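Local coordinates for protein alginate lyase A1-II' (Sphingomonas sp. A1, PDB 2CWS) that probably cleaves the polysaccharide alginate as a family 7 polysaccharide lyase, this chain being the alginate lyase domain of a longer protein, at residues Tyr162-Arg167 with Val175-Asp180. Numbering follows the deposited sequence. Where two conformers were deposited one is given.
Sequences YNMEIR and VTMNGD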
loop_
_atom_site.group_PDB
_atom_site.type_symbol
_atom_site.label_atom_id
_atom_site.label_comp_id
_atom_site.label_asym_id
_atom_site.label_seq_id
_atom_site.Cartn_x
_atom_site.Cartn_y
_atom_site.Cartn_z
ATOM N N TYR A 162 4.687 -8.897 -10.713
ATOM C CA TYR A 162 3.704 -9.617 -9.883
ATOM C C TYR A 162 2.308 -9.062 -10.153
ATOM O O TYR A 162 2.113 -7.866 -10.375
ATOM C CB TYR A 162 4.020 -9.535 -8.389
ATOM C CG TYR A 162 4.601 -8.212 -7.883
ATOM C CD1 TYR A 162 5.945 -8.105 -7.619
ATOM C CD2 TYR A 162 3.792 -7.107 -7.649
ATOM C CE1 TYR A 162 6.507 -6.917 -7.138
ATOM C CE2 TYR A 162 4.313 -5.904 -7.195
ATOM C CZ TYR A 162 5.677 -5.820 -6.936
ATOM O OH TYR A 162 6.287 -4.653 -6.494
ATOM N N ASN A 163 1.359 -9.979 -10.102
ATOM C CA ASN A 163 -0.057 -9.684 -10.104
ATOM C C ASN A 163 -0.677 -9.915 -8.738
ATOM O O ASN A 163 -0.872 -11.063 -8.338
ATOM C CB ASN A 163 -0.800 -10.583 -11.083
ATOM C CG ASN A 163 -0.407 -10.265 -12.505
ATOM O OD1 ASN A 163 -0.614 -9.151 -12.956
ATOM N ND2 ASN A 163 0.194 -11.213 -13.221
ATOM N N MET A 164 -0.962 -8.862 -8.026
ATOM C CA MET A 164 -1.349 -8.924 -6.629
ATOM C C MET A 164 -2.841 -8.665 -6.488
ATOM O O MET A 164 -3.400 -7.863 -7.238
ATOM C CB MET A 164 -0.566 -7.853 -5.862
ATOM C CG MET A 164 -0.855 -7.840 -4.380
ATOM S SD MET A 164 -0.001 -6.485 -3.541
ATOM C CE MET A 164 1.714 -6.973 -3.793
ATOM N N GLU A 165 -3.455 -9.333 -5.501
ATOM C CA GLU A 165 -4.828 -8.975 -5.148
ATOM C C GLU A 165 -4.903 -9.045 -3.632
ATOM O O GLU A 165 -4.343 -9.932 -3.005
ATOM C CB GLU A 165 -5.809 -9.946 -5.802
ATOM C CG GLU A 165 -7.273 -9.618 -5.514
ATOM C CD GLU A 165 -8.181 -10.515 -6.320
ATOM O OE1 GLU A 165 -9.251 -10.859 -5.810
ATOM O OE2 GLU A 165 -7.806 -10.913 -7.466
ATOM N N ILE A 166 -5.620 -8.077 -3.074
ATOM C CA ILE A 166 -5.882 -8.082 -1.628
ATOM C C ILE A 166 -7.377 -7.827 -1.460
ATOM O O ILE A 166 -7.863 -6.801 -1.957
ATOM C CB ILE A 166 -5.083 -7.049 -0.826
ATOM C CG1 ILE A 166 -3.599 -7.120 -1.195
ATOM C CG2 ILE A 166 -5.322 -7.262 0.644
ATOM C CD1 ILE A 166 -2.759 -6.053 -0.451
ATOM N N ARG A 167 -8.075 -8.763 -0.845
ATOM C CA ARG A 167 -9.548 -8.678 -0.701
ATOM C C ARG A 167 -9.929 -8.869 0.729
ATOM O O ARG A 167 -9.433 -9.782 1.384
ATOM C CB ARG A 167 -10.217 -9.773 -1.589
ATOM C CG ARG A 167 -11.713 -9.893 -1.345
ATOM C CD ARG A 167 -12.338 -10.816 -2.393
ATOM N NE ARG A 167 -11.904 -12.221 -2.370
ATOM C CZ ARG A 167 -12.566 -13.214 -1.784
ATOM N NH1 ARG A 167 -13.681 -13.010 -1.072
ATOM N NH2 ARG A 167 -12.090 -14.451 -1.882
ATOM N N VAL A 175 -5.221 -12.836 0.458
ATOM C CA VAL A 175 -4.000 -12.194 -0.026
ATOM C C VAL A 175 -3.430 -13.059 -1.133
ATOM O O VAL A 175 -3.218 -14.263 -0.936
ATOM C CB VAL A 175 -3.025 -11.931 1.146
ATOM C CG1 VAL A 175 -3.677 -10.965 2.142
ATOM C CG2 VAL A 175 -2.558 -13.207 1.848
ATOM N N THR A 176 -3.167 -12.441 -2.286
ATOM C CA THR A 176 -2.862 -13.221 -3.478
ATOM C C THR A 176 -1.690 -12.636 -4.223
ATOM O O THR A 176 -1.621 -11.423 -4.473
ATOM C CB THR A 176 -4.079 -13.135 -4.448
ATOM O OG1 THR A 176 -5.238 -13.646 -3.741
ATOM C CG2 THR A 176 -3.890 -13.928 -5.732
ATOM N N MET A 177 -0.796 -13.530 -4.655
ATOM C CA MET A 177 0.248 -13.197 -5.624
ATOM C C MET A 177 0.194 -14.186 -6.757
ATOM O O MET A 177 0.254 -15.399 -6.516
ATOM C CB MET A 177 1.660 -13.296 -4.973
ATOM C CG MET A 177 1.864 -12.232 -3.916
ATOM S SD MET A 177 2.062 -10.576 -4.607
ATOM C CE MET A 177 3.766 -10.736 -5.246
ATOM N N ASN A 178 0.066 -13.689 -7.966
ATOM C CA ASN A 178 0.132 -14.536 -9.169
ATOM C C ASN A 178 -0.859 -15.683 -9.087
ATOM O O ASN A 178 -0.555 -16.812 -9.454
ATOM C CB ASN A 178 1.546 -15.038 -9.432
ATOM C CG ASN A 178 2.545 -13.872 -9.522
ATOM O OD1 ASN A 178 2.186 -12.745 -9.920
ATOM N ND2 ASN A 178 3.766 -14.156 -9.178
ATOM N N GLY A 179 -2.075 -15.373 -8.601
ATOM C CA GLY A 179 -3.124 -16.400 -8.599
ATOM C C GLY A 179 -3.050 -17.366 -7.426
ATOM O O GLY A 179 -3.939 -18.219 -7.306
ATOM N N ASP A 180 -2.079 -17.219 -6.519
ATOM C CA ASP A 180 -1.945 -18.065 -5.311
ATOM C C ASP A 180 -2.542 -17.268 -4.151
ATOM O O ASP A 180 -1.981 -16.233 -3.794
ATOM C CB ASP A 180 -0.462 -18.358 -5.121
ATOM C CG ASP A 180 -0.110 -19.140 -3.893
ATOM O OD1 ASP A 180 -1.014 -19.372 -3.026
ATOM O OD2 ASP A 180 1.082 -19.530 -3.760
HETATM O O HOH W 1 0.388 -14.067 -12.430
HETATM O O HOH W 2 -3.028 -12.667 -8.955
HETATM O O HOH W 3 -6.997 -11.835 -2.934
#
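Met-177 folds its side chain against Met-164 and Tyr-162 of the neighbouring antiparallel strand. CB leaves on the sheet face shared with Met-164, CG sits beside the backbone N (chi1 -67°), and bends at chi2, placing SD, and chi3, placing CE, bring the end nearer strand 162-167. Met-177 SD lies 3.7 Å from Met-164 CE, near Met-164 CB and CG as well, and 5.5 Å from the centroid of the Tyr-162 ring, an oblique Met-aromatic contact. At the tip, Met-177 CE packs on Tyr-162 CB at 3.4 Å and on Tyr-162 CG at 3.7 Å; the far end of the ring runs away from strand 172-177, its OH hydrogen-bonded with Thr-97 OG1. An alanine in place of Met-177 would probably open a gap beside Met-164 CE and Tyr-162 CB, losing the contacts of SD and CE.

On the backbone, Glu-165 and Thr-176 form a hydrogen-bonded pair, flanked by the non-hydrogen-bonded pairs Met-164/Met-177 and Ile-166/Val-175. Past the strand end Asn-178 OD1 substitutes for a backbone acceptor, taking the N-H of Asn-163 at 2.9 Å, almost straight at 178°. Asn-178 N returns a bond to Asn-163 O.

Met-177 packs on Leu-134 and Met-164 on Met-136, both from the other sheet. The hairpin 162-169/172-177, leaving through a type I' turn, corresponds to part of the beta-sandwich (jelly-roll) of family 7 alginate lyases.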